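Local atomic coordinates of purine catabolism protein pucG (Bacillus subtilis, PDB entry 3ISL), a protein that transfers the amino group of (S)-ureidoglycine to glyoxylate with the help of pyridoxal 5'-phosphate, giving oxalurate and glycine in purine catabolism. Residues 121-132 with 151-162; 167-178 with 189-200. All blocks are in the same frame, centred on the assembly; numbering follows the deposited sequence.

Overall arrangement
Both contacts belong to the domain with the mixed seven-stranded sheet of this class-V aminotransferase, and contact 1 closes before contact 2 opens. Contact 1 pairs helices 125-135 and 156-164, which lie next to each other against the sheet; contact 2 is within the sheet, where strands 168-172 and 191-193 are neighbours. Their centres are about 16 Å apart, yet they touch: helix 156-164 is followed in the chain by strand 168-172, and Ile158 and Gly159 of the helix pack on the ring of Phe169. The helix pair thus lies on the face bearing Phe169 and Val171, away from the cofactor, whereas the C-terminal ends of the contact 2 strands run into the loops that hold pyridoxal phosphate.

Contact 1 of 2, residues 121-132 with 151-162; sequences TVFDPEDIIREI and RIHPLKAIGEAC
His153 and the residues Val122 and Phe123 make the tight end of this contact. The imidazole has its CG anti to the backbone N (chi1 -152°), which carries the ring across to the other segment: Val122 CG2 lies over one face of the imidazole, and Val122 CB is 3.5 Å from His153 ND1, while His153 CE1 comes to the edge of the Phe123 ring, 3.5 Å from CD2. These two rings meet rim to rim, their planes 35° apart, without stacking. The Ile128 side chain runs against that of His153, and its CD1 meets the imidazole obliquely and also touches Ile158 CD1 at 3.6 Å, closing the buried side. Farther along, Ile129 lays its CG1 3.7 Å from Ala161 CB, and Ile132 CD1 sits 3.8 Å from Cys162 SG. The solvent side is looser: Pro125 CG and Pro154 CB are 4.5 Å apart, and Pro125 CB is 4.1 Å from the exposed Ala157 CB. No hydrogen bond crosses the interface. Helices 125-132 and 156-162 run nearly parallel, 15° apart, with their axes 9.3 Å from each other. On the sheet side, Ile128 and Ile158 rest on Met142 of strand 139-143, Ile132 on Leu90 of strand 88-93, and Cys162 on Phe169 of strand 168-172.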
loop_
_atom_site.group_PDB
_atom_site.type_symbol
_atom_site.label_atom_id
_atom_site.label_comp_id
_atom_site.label_asym_id
_atom_site.label_seq_id
_atom_site.Cartn_x
_atom_site.Cartn_y
_atom_site.Cartn_z
ATOM N N THR A 121 -12.857 -13.953 26.201
ATOM C CA THR A 121 -14.150 -14.592 25.978
ATOM C C THR A 121 -14.752 -13.983 24.691
ATOM O O THR A 121 -14.118 -13.082 24.056
ATOM C CB THR A 121 -15.134 -14.408 27.201
ATOM O OG1 THR A 121 -15.691 -13.094 27.176
ATOM C CG2 THR A 121 -14.431 -14.629 28.583
ATOM N N VAL A 122 -15.944 -14.452 24.307
ATOM C CA VAL A 122 -16.705 -13.879 23.168
ATOM C C VAL A 122 -18.161 -13.626 23.640
ATOM O O VAL A 122 -18.550 -14.119 24.671
ATOM C CB VAL A 122 -16.690 -14.787 21.863
ATOM C CG1 VAL A 122 -15.248 -15.078 21.352
ATOM C CG2 VAL A 122 -17.501 -16.119 22.045
ATOM N N PHE A 123 -18.963 -12.931 22.838
ATOM C CA PHE A 123 -20.408 -12.755 23.085
ATOM C C PHE A 123 -21.253 -14.013 22.810
ATOM O O PHE A 123 -20.930 -14.781 21.922
ATOM C CB PHE A 123 -20.942 -11.626 22.195
ATOM C CG PHE A 123 -20.331 -10.278 22.514
ATOM C CD1 PHE A 123 -20.871 -9.489 23.515
ATOM C CD2 PHE A 123 -19.214 -9.826 21.821
ATOM C CE1 PHE A 123 -20.321 -8.225 23.810
ATOM C CE2 PHE A 123 -18.647 -8.576 22.066
ATOM C CZ PHE A 123 -19.204 -7.762 23.089
ATOM N N ASP A 124 -22.333 -14.199 23.566
ATOM C CA ASP A 124 -23.406 -15.065 23.127
ATOM C C ASP A 124 -24.043 -14.311 21.956
ATOM O O ASP A 124 -24.441 -13.196 22.180
ATOM C CB ASP A 124 -24.447 -15.164 24.236
ATOM C CG ASP A 124 -25.508 -16.161 23.910
ATOM O OD1 ASP A 124 -25.952 -16.230 22.755
ATOM O OD2 ASP A 124 -25.879 -16.919 24.786
ATOM N N PRO A 125 -24.176 -14.930 20.734
ATOM C CA PRO A 125 -24.762 -14.183 19.624
ATOM C C PRO A 125 -26.168 -13.657 19.917
ATOM O O PRO A 125 -26.554 -12.642 19.317
ATOM C CB PRO A 125 -24.819 -15.232 18.456
ATOM C CG PRO A 125 -23.652 -16.175 18.759
ATOM C CD PRO A 125 -23.759 -16.286 20.292
ATOM N N GLU A 126 -26.913 -14.325 20.787
ATOM C CA GLU A 126 -28.247 -13.830 21.187
ATOM C C GLU A 126 -28.212 -12.446 21.814
ATOM O O GLU A 126 -29.153 -11.639 21.567
ATOM C CB GLU A 126 -28.975 -14.822 22.146
ATOM C CG GLU A 126 -29.436 -16.137 21.469
ATOM C CD GLU A 126 -30.220 -17.052 22.412
ATOM O OE1 GLU A 126 -31.200 -16.598 23.061
ATOM O OE2 GLU A 126 -29.837 -18.237 22.506
ATOM N N ASP A 127 -27.188 -12.149 22.631
ATOM C CA ASP A 127 -26.989 -10.718 23.112
ATOM C C ASP A 127 -26.735 -9.712 21.996
ATOM O O ASP A 127 -27.331 -8.614 21.977
ATOM C CB ASP A 127 -25.929 -10.627 24.203
ATOM C CG ASP A 127 -26.292 -11.512 25.425
ATOM O OD1 ASP A 127 -27.471 -11.566 25.777
ATOM O OD2 ASP A 127 -25.448 -12.198 26.001
ATOM N N ILE A 128 -25.920 -10.088 21.024
ATOM C CA ILE A 128 -25.676 -9.189 19.881
ATOM C C ILE A 128 -26.978 -8.935 19.059
ATOM O O ILE A 128 -27.356 -7.763 18.722
ATOM C CB ILE A 128 -24.492 -9.718 19.006
ATOM C CG1 ILE A 128 -23.213 -9.757 19.867
ATOM C CG2 ILE A 128 -24.311 -8.824 17.699
ATOM C CD1 ILE A 128 -21.952 -10.279 19.212
ATOM N N ILE A 129 -27.630 -10.043 18.706
ATOM C CA ILE A 129 -28.861 -10.018 17.900
ATOM C C ILE A 129 -29.936 -9.145 18.634
ATOM O O ILE A 129 -30.575 -8.282 18.016
ATOM C CB ILE A 129 -29.304 -11.446 17.625
ATOM C CG1 ILE A 129 -28.270 -12.137 16.695
ATOM C CG2 ILE A 129 -30.770 -11.485 17.146
ATOM C CD1 ILE A 129 -28.448 -13.659 16.691
ATOM N N ARG A 130 -30.050 -9.280 19.948
ATOM C CA ARG A 130 -30.929 -8.357 20.707
ATOM C C ARG A 130 -30.563 -6.831 20.535
ATOM O O ARG A 130 -31.477 -5.980 20.384
ATOM C CB ARG A 130 -30.951 -8.783 22.164
ATOM C CG ARG A 130 -31.829 -7.992 23.071
ATOM C CD ARG A 130 -33.136 -8.747 23.288
ATOM N NE ARG A 130 -33.720 -8.372 24.561
ATOM C CZ ARG A 130 -34.904 -7.798 24.700
ATOM N NH1 ARG A 130 -35.675 -7.555 23.631
ATOM N NH2 ARG A 130 -35.308 -7.512 25.923
ATOM N N GLU A 131 -29.265 -6.494 20.535
ATOM C CA GLU A 131 -28.845 -5.097 20.284
ATOM C C GLU A 131 -29.094 -4.654 18.891
ATOM O O GLU A 131 -29.411 -3.482 18.678
ATOM C CB GLU A 131 -27.374 -4.843 20.605
ATOM C CG GLU A 131 -27.155 -5.031 22.080
ATOM C CD GLU A 131 -27.773 -3.911 22.917
ATOM O OE1 GLU A 131 -27.641 -2.735 22.553
ATOM O OE2 GLU A 131 -28.336 -4.229 23.975
ATOM N N ILE A 132 -28.915 -5.551 17.938
ATOM C CA ILE A 132 -29.276 -5.283 16.575
ATOM C C ILE A 132 -30.749 -4.867 16.514
ATOM O O ILE A 132 -31.059 -3.827 15.939
ATOM C CB ILE A 132 -28.937 -6.455 15.605
ATOM C CG1 ILE A 132 -27.384 -6.717 15.580
ATOM C CG2 ILE A 132 -29.466 -6.139 14.158
ATOM C CD1 ILE A 132 -27.009 -7.953 14.750
ATOM N N ARG A 151 -9.236 -15.227 20.376
ATOM C CA ARG A 151 -10.600 -15.767 20.288
ATOM C C ARG A 151 -11.120 -15.556 18.903
ATOM O O ARG A 151 -10.777 -14.587 18.281
ATOM C CB ARG A 151 -11.570 -15.112 21.301
ATOM C CG ARG A 151 -11.144 -15.304 22.759
ATOM C CD ARG A 151 -11.176 -16.780 23.162
ATOM N NE ARG A 151 -9.931 -17.534 23.104
ATOM C CZ ARG A 151 -8.820 -17.181 23.727
ATOM N NH1 ARG A 151 -8.829 -16.030 24.332
ATOM N NH2 ARG A 151 -7.721 -17.914 23.721
ATOM N N ILE A 152 -11.845 -16.559 18.421
ATOM C CA ILE A 152 -12.593 -16.505 17.194
ATOM C C ILE A 152 -14.078 -16.507 17.561
ATOM O O ILE A 152 -14.534 -17.258 18.467
ATOM C CB ILE A 152 -12.160 -17.631 16.186
ATOM C CG1 ILE A 152 -12.745 -17.383 14.796
ATOM C CG2 ILE A 152 -12.407 -19.007 16.701
ATOM C CD1 ILE A 152 -12.134 -18.361 13.666
ATOM N N HIS A 153 -14.809 -15.625 16.891
ATOM C CA HIS A 153 -16.268 -15.389 17.150
ATOM C C HIS A 153 -17.189 -16.040 16.095
ATOM O O HIS A 153 -16.931 -15.852 14.899
ATOM C CB HIS A 153 -16.541 -13.885 17.147
ATOM C CG HIS A 153 -17.699 -13.510 17.997
ATOM N ND1 HIS A 153 -17.563 -12.776 19.157
ATOM C CD2 HIS A 153 -18.997 -13.869 17.926
ATOM C CE1 HIS A 153 -18.738 -12.660 19.740
ATOM N NE2 HIS A 153 -19.623 -13.323 19.018
ATOM N N PRO A 154 -18.246 -16.816 16.519
ATOM C CA PRO A 154 -19.264 -17.309 15.598
ATOM C C PRO A 154 -19.953 -16.142 14.881
ATOM O O PRO A 154 -20.341 -15.111 15.527
ATOM C CB PRO A 154 -20.267 -18.048 16.538
ATOM C CG PRO A 154 -19.372 -18.538 17.618
ATOM C CD PRO A 154 -18.448 -17.392 17.871
ATOM N N LEU A 155 -20.073 -16.260 13.564
ATOM C CA LEU A 155 -20.671 -15.180 12.770
ATOM C C LEU A 155 -22.053 -15.431 12.118
ATOM O O LEU A 155 -22.686 -14.486 11.713
ATOM C CB LEU A 155 -19.688 -14.702 11.676
ATOM C CG LEU A 155 -18.303 -14.247 12.152
ATOM C CD1 LEU A 155 -17.498 -13.879 10.922
ATOM C CD2 LEU A 155 -18.314 -13.109 13.237
ATOM N N LYS A 156 -22.455 -16.678 11.927
ATOM C CA LYS A 156 -23.611 -16.984 11.089
ATOM C C LYS A 156 -24.913 -16.394 11.697
ATOM O O LYS A 156 -25.734 -15.788 10.983
ATOM C CB LYS A 156 -23.783 -18.524 10.896
ATOM C CG LYS A 156 -24.978 -19.049 9.994
ATOM C CD LYS A 156 -24.748 -20.611 9.709
ATOM C CE LYS A 156 -25.872 -21.355 8.929
ATOM N NZ LYS A 156 -26.272 -20.444 7.842
ATOM N N ALA A 157 -25.117 -16.632 12.985
ATOM C CA ALA A 157 -26.395 -16.195 13.616
ATOM C C ALA A 157 -26.487 -14.643 13.530
ATOM O O ALA A 157 -27.566 -14.052 13.267
ATOM C CB ALA A 157 -26.508 -16.754 15.076
ATOM N N ILE A 158 -25.335 -14.011 13.636
ATOM C CA ILE A 158 -25.272 -12.551 13.604
ATOM C C ILE A 158 -25.577 -12.015 12.188
ATOM O O ILE A 158 -26.397 -11.144 12.024
ATOM C CB ILE A 158 -23.901 -12.051 14.135
ATOM C CG1 ILE A 158 -23.861 -12.299 15.639
ATOM C CG2 ILE A 158 -23.715 -10.481 13.805
ATOM C CD1 ILE A 158 -22.439 -12.249 16.238
ATOM N N GLY A 159 -24.948 -12.578 11.179
ATOM C CA GLY A 159 -25.254 -12.221 9.793
ATOM C C GLY A 159 -26.701 -12.469 9.402
ATOM O O GLY A 159 -27.319 -11.621 8.764
ATOM N N GLU A 160 -27.264 -13.594 9.818
ATOM C CA GLU A 160 -28.693 -13.833 9.609
ATOM C C GLU A 160 -29.594 -12.770 10.209
ATOM O O GLU A 160 -30.573 -12.340 9.555
ATOM C CB GLU A 160 -29.095 -15.236 10.077
ATOM C CG GLU A 160 -28.787 -16.150 8.881
ATOM C CD GLU A 160 -28.676 -17.596 9.201
ATOM O OE1 GLU A 160 -28.676 -17.978 10.397
ATOM O OE2 GLU A 160 -28.587 -18.361 8.206
ATOM N N ALA A 161 -29.257 -12.287 11.398
ATOM C CA ALA A 161 -30.098 -11.232 12.004
ATOM C C ALA A 161 -29.880 -9.917 11.212
ATOM O O ALA A 161 -30.816 -9.158 11.067
ATOM C CB ALA A 161 -29.762 -11.045 13.502
ATOM N N CYS A 162 -28.662 -9.674 10.703
ATOM C CA CYS A 162 -28.319 -8.383 10.018
ATOM C C CYS A 162 -29.144 -8.312 8.752
ATOM O O CYS A 162 -29.786 -7.298 8.493
ATOM C CB CYS A 162 -26.814 -8.251 9.675
ATOM S SG CYS A 162 -25.762 -7.931 11.115
#

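Contact 2 of 2, residues 167-178 with 189-200. With PLP (pyridoxal-5'-phosphate), chain C.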
loop_
_atom_site.group_PDB
_atom_site.type_symbol
_atom_site.label_atom_id
_atom_site.label_comp_id
_atom_site.label_asym_id
_atom_site.label_seq_id
_atom_site.Cartn_x
_atom_site.Cartn_y
_atom_site.Cartn_z
ATOM N N ALA A 167 -29.519 -4.522 8.191
ATOM C CA ALA A 167 -28.189 -3.934 8.469
ATOM C C ALA A 167 -27.092 -4.556 7.561
ATOM O O ALA A 167 -27.183 -5.745 7.186
ATOM C CB ALA A 167 -27.810 -4.134 9.978
ATOM N N LEU A 168 -26.030 -3.777 7.274
ATOM C CA LEU A 168 -24.872 -4.306 6.587
ATOM C C LEU A 168 -23.906 -4.945 7.553
ATOM O O LEU A 168 -23.483 -4.307 8.512
ATOM C CB LEU A 168 -24.160 -3.213 5.772
ATOM C CG LEU A 168 -25.138 -2.388 4.931
ATOM C CD1 LEU A 168 -24.366 -1.159 4.446
ATOM C CD2 LEU A 168 -25.648 -3.282 3.734
ATOM N N PHE A 169 -23.588 -6.211 7.336
ATOM C CA PHE A 169 -22.690 -6.903 8.258
ATOM C C PHE A 169 -21.288 -6.858 7.650
ATOM O O PHE A 169 -21.062 -7.470 6.619
ATOM C CB PHE A 169 -23.186 -8.353 8.411
ATOM C CG PHE A 169 -22.418 -9.189 9.400
ATOM C CD1 PHE A 169 -21.862 -8.642 10.537
ATOM C CD2 PHE A 169 -22.400 -10.567 9.250
ATOM C CE1 PHE A 169 -21.248 -9.410 11.464
ATOM C CE2 PHE A 169 -21.790 -11.380 10.189
ATOM C CZ PHE A 169 -21.230 -10.799 11.315
ATOM N N ILE A 170 -20.374 -6.103 8.270
ATOM C CA ILE A 170 -19.035 -5.863 7.712
ATOM C C ILE A 170 -18.048 -6.504 8.658
ATOM O O ILE A 170 -18.027 -6.165 9.829
ATOM C CB ILE A 170 -18.788 -4.351 7.530
ATOM C CG1 ILE A 170 -19.795 -3.812 6.473
ATOM C CG2 ILE A 170 -17.271 -4.021 7.106
ATOM C CD1 ILE A 170 -19.998 -2.411 6.583
ATOM N N VAL A 171 -17.240 -7.420 8.132
ATOM C CA VAL A 171 -16.437 -8.293 8.957
ATOM C C VAL A 171 -14.941 -8.099 8.707
ATOM O O VAL A 171 -14.510 -8.077 7.605
ATOM C CB VAL A 171 -16.857 -9.821 8.784
ATOM C CG1 VAL A 171 -15.834 -10.741 9.476
ATOM C CG2 VAL A 171 -18.246 -10.076 9.424
ATOM N N ASP A 172 -14.150 -7.925 9.766
ATOM C CA ASP A 172 -12.718 -7.917 9.601
ATOM C C ASP A 172 -12.314 -9.406 9.694
ATOM O O ASP A 172 -12.356 -9.986 10.796
ATOM C CB ASP A 172 -12.117 -7.006 10.711
ATOM C CG ASP A 172 -10.661 -7.294 11.046
ATOM O OD1 ASP A 172 -10.041 -8.261 10.593
ATOM O OD2 ASP A 172 -10.129 -6.556 11.861
ATOM N N ALA A 173 -11.994 -10.042 8.543
ATOM C CA ALA A 173 -11.497 -11.431 8.528
ATOM C C ALA A 173 -9.962 -11.447 8.279
ATOM O O ALA A 173 -9.437 -12.355 7.668
ATOM C CB ALA A 173 -12.271 -12.311 7.499
ATOM N N VAL A 174 -9.253 -10.431 8.740
ATOM C CA VAL A 174 -7.863 -10.234 8.348
ATOM C C VAL A 174 -6.978 -11.406 8.857
ATOM O O VAL A 174 -6.085 -11.860 8.169
ATOM C CB VAL A 174 -7.342 -8.851 8.851
ATOM C CG1 VAL A 174 -5.848 -8.872 9.036
ATOM C CG2 VAL A 174 -7.804 -7.674 7.935
ATOM N N ALA A 175 -7.226 -11.848 10.090
ATOM C CA ALA A 175 -6.428 -12.875 10.705
ATOM C C ALA A 175 -6.902 -14.264 10.380
ATOM O O ALA A 175 -6.225 -15.209 10.739
ATOM C CB ALA A 175 -6.465 -12.728 12.233
ATOM N N THR A 176 -8.122 -14.407 9.895
ATOM C CA THR A 176 -8.704 -15.752 9.684
ATOM C C THR A 176 -8.687 -16.150 8.196
ATOM O O THR A 176 -8.604 -17.322 7.880
ATOM C CB THR A 176 -10.142 -15.880 10.215
ATOM O OG1 THR A 176 -10.888 -14.833 9.631
ATOM C CG2 THR A 176 -10.148 -15.683 11.730
ATOM N N ILE A 177 -8.729 -15.180 7.281
ATOM C CA ILE A 177 -8.901 -15.598 5.889
ATOM C C ILE A 177 -7.719 -16.492 5.443
ATOM O O ILE A 177 -6.522 -16.154 5.693
ATOM C CB ILE A 177 -9.001 -14.346 4.945
ATOM C CG1 ILE A 177 -9.610 -14.708 3.539
ATOM C CG2 ILE A 177 -7.593 -13.545 4.843
ATOM C CD1 ILE A 177 -10.992 -15.490 3.576
ATOM N N GLY A 178 -8.034 -17.614 4.759
ATOM C CA GLY A 178 -7.038 -18.595 4.296
ATOM C C GLY A 178 -6.473 -19.547 5.373
ATOM O O GLY A 178 -5.645 -20.414 5.077
ATOM N N ILE A 189 -22.589 -12.452 5.299
ATOM C CA ILE A 189 -21.689 -11.307 5.416
ATOM C C ILE A 189 -21.837 -10.446 4.171
ATOM O O ILE A 189 -21.762 -10.945 3.007
ATOM C CB ILE A 189 -20.215 -11.791 5.599
ATOM C CG1 ILE A 189 -20.090 -12.613 6.887
ATOM C CG2 ILE A 189 -19.190 -10.616 5.466
ATOM C CD1 ILE A 189 -18.609 -13.254 7.098
ATOM N N ASP A 190 -22.061 -9.160 4.411
ATOM C CA ASP A 190 -22.221 -8.200 3.329
ATOM C C ASP A 190 -20.906 -7.642 2.780
ATOM O O ASP A 190 -20.797 -7.365 1.579
ATOM C CB ASP A 190 -23.157 -7.066 3.779
ATOM C CG ASP A 190 -24.526 -7.561 4.193
ATOM O OD1 ASP A 190 -25.255 -8.026 3.280
ATOM O OD2 ASP A 190 -24.870 -7.463 5.417
ATOM N N ALA A 191 -19.931 -7.418 3.653
ATOM C CA ALA A 191 -18.610 -7.071 3.243
ATOM C C ALA A 191 -17.613 -7.725 4.156
ATOM O O ALA A 191 -17.841 -7.808 5.411
ATOM C CB ALA A 191 -18.407 -5.491 3.211
ATOM N N ALA A 192 -16.505 -8.224 3.560
ATOM C CA ALA A 192 -15.433 -8.874 4.341
ATOM C C ALA A 192 -14.122 -8.288 3.851
ATOM O O ALA A 192 -13.958 -8.066 2.683
ATOM C CB ALA A 192 -15.407 -10.395 4.146
ATOM N N ILE A 193 -13.179 -8.080 4.764
ATOM C CA ILE A 193 -11.905 -7.582 4.355
ATOM C C ILE A 193 -10.893 -8.540 4.889
ATOM O O ILE A 193 -10.910 -8.911 6.078
ATOM C CB ILE A 193 -11.609 -6.177 4.992
ATOM C CG1 ILE A 193 -12.722 -5.150 4.684
ATOM C CG2 ILE A 193 -10.167 -5.743 4.652
ATOM C CD1 ILE A 193 -13.791 -4.889 5.885
ATOM N N GLY A 194 -9.974 -8.919 4.022
ATOM C CA GLY A 194 -8.841 -9.760 4.442
ATOM C C GLY A 194 -7.556 -8.988 4.547
ATOM O O GLY A 194 -7.509 -7.784 4.256
ATOM N N GLY A 195 -6.498 -9.670 4.973
ATOM C CA GLY A 195 -5.133 -9.148 4.837
ATOM C C GLY A 195 -4.232 -10.206 4.254
ATOM O O GLY A 195 -4.617 -11.375 4.114
ATOM N N THR A 196 -3.033 -9.829 3.859
ATOM C CA THR A 196 -2.174 -10.754 3.126
ATOM C C THR A 196 -1.100 -11.447 3.979
ATOM O O THR A 196 -0.701 -12.575 3.652
ATOM C CB THR A 196 -1.432 -9.989 2.000
ATOM O OG1 THR A 196 -1.041 -8.696 2.493
ATOM C CG2 THR A 196 -2.361 -9.749 0.837
ATOM N N GLN A 197 -0.618 -10.797 5.043
ATOM C CA GLN A 197 0.626 -11.185 5.684
ATOM C C GLN A 197 0.397 -12.186 6.813
ATOM O O GLN A 197 1.348 -12.498 7.582
ATOM C CB GLN A 197 1.385 -9.958 6.224
ATOM C CG GLN A 197 0.674 -9.324 7.549
ATOM C CD GLN A 197 -0.385 -8.246 7.228
ATOM O OE1 GLN A 197 -0.832 -8.130 6.086
ATOM N NE2 GLN A 197 -0.761 -7.449 8.231
ATOM N N LYS A 198 -0.855 -12.641 6.935
ATOM C CA LYS A 198 -1.298 -13.618 7.937
ATOM C C LYS A 198 -1.498 -14.996 7.312
ATOM O O LYS A 198 -0.573 -15.488 6.721
ATOM C CB LYS A 198 -2.471 -13.087 8.757
ATOM C CG LYS A 198 -1.933 -11.848 9.645
ATOM C CD LYS A 198 -2.954 -11.184 10.617
ATOM C CE LYS A 198 -2.409 -9.820 11.014
ATOM N NZ LYS A 198 -2.897 -9.200 12.233
ATOM N N CYS A 199 -2.654 -15.629 7.424
ATOM C CA CYS A 199 -2.748 -16.953 6.875
ATOM C C CYS A 199 -2.457 -17.137 5.373
ATOM O O CYS A 199 -2.266 -18.290 4.920
ATOM C CB CYS A 199 -4.112 -17.527 7.242
ATOM S SG CYS A 199 -4.245 -17.593 9.008
ATOM N N LEU A 200 -2.533 -16.045 4.606
ATOM C CA LEU A 200 -2.193 -16.020 3.176
ATOM C C LEU A 200 -0.670 -16.023 2.858
ATOM O O LEU A 200 -0.251 -16.386 1.766
ATOM C CB LEU A 200 -2.900 -14.807 2.449
ATOM C CG LEU A 200 -4.466 -14.875 2.528
ATOM C CD1 LEU A 200 -4.959 -13.736 1.623
ATOM C CD2 LEU A 200 -5.060 -16.266 2.065
HETATM N N1 PLP C . -7.321 -6.616 11.930
HETATM C C2 PLP C . -6.958 -7.850 12.645
HETATM C C2A PLP C . -7.876 -8.759 13.206
HETATM C C3 PLP C . -5.622 -8.224 12.840
HETATM O O3 PLP C . -5.283 -9.378 13.499
HETATM C C4 PLP C . -4.572 -7.476 12.355
HETATM C C4A PLP C . -3.091 -7.967 12.591
HETATM C C5 PLP C . -4.867 -6.309 11.662
HETATM C C6 PLP C . -6.205 -5.849 11.448
HETATM C C5A PLP C . -3.696 -5.503 11.206
HETATM O O4P PLP C . -3.777 -5.260 9.881
HETATM P P PLP C . -2.510 -4.477 9.350
HETATM O O1P PLP C . -1.404 -4.388 10.396
HETATM O O2P PLP C . -3.225 -3.056 8.870
HETATM O O3P PLP C . -1.976 -5.217 7.939
#
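Asp190 turns its carboxylate alongside its own backbone N (chi1 -59°), and OD2 uses its anti lone pair to take a nearly straight bond from Phe169 N, 2.6 Å long at 168°. The same OD2 also pairs with Arg214, and OD1 with Arg163, so this buried acid is matched by two arginines. Phe169, with CG anti to the backbone N (chi1 -176°), crosses Ile189 obliquely, CD2 3.9 Å from Ile189 CG1; Val171 CG2 sits over one face of that ring, offset toward its rim. Phe169 O accepts from both Asp190 N and Ala191 N, and the parallel ladder continues as Val171 N bonds to Ala191 O and Ile193 N to Val171 O. On the sheet face that bears Ile170, Asp172 and Ile193, Ile170 CG2 meets Ile193 CD1 at 3.8 Å. These neighbouring strands belong to the central sheet of the fold type I aminotransferases, with the cofactor at their C-terminal ends. There Lys198 stretches out beyond CG and joins PLP covalently, NZ 1.3 Å from C4A, a link consistent with the internal aldimine. Asp172 OD2 lies 2.8 Å from PLP N1, and its OD1 closes an Asx turn by accepting from Val174 N at 3.0 Å, which helps hold the carboxylate in its orientation. With an alanine in place of this aspartate, the pyridine nitrogen would probably be left without its carboxylate neighbour, and Val174 N without this acceptor. Val174 lies against the pyridine ring, CG1 3.8 Å from C5, while Gln197 NE2 donates to phosphate oxygen O3P at 2.6 Å and Thr267 OG1 of the second subunit also hydrogen-bonds to the cofactor.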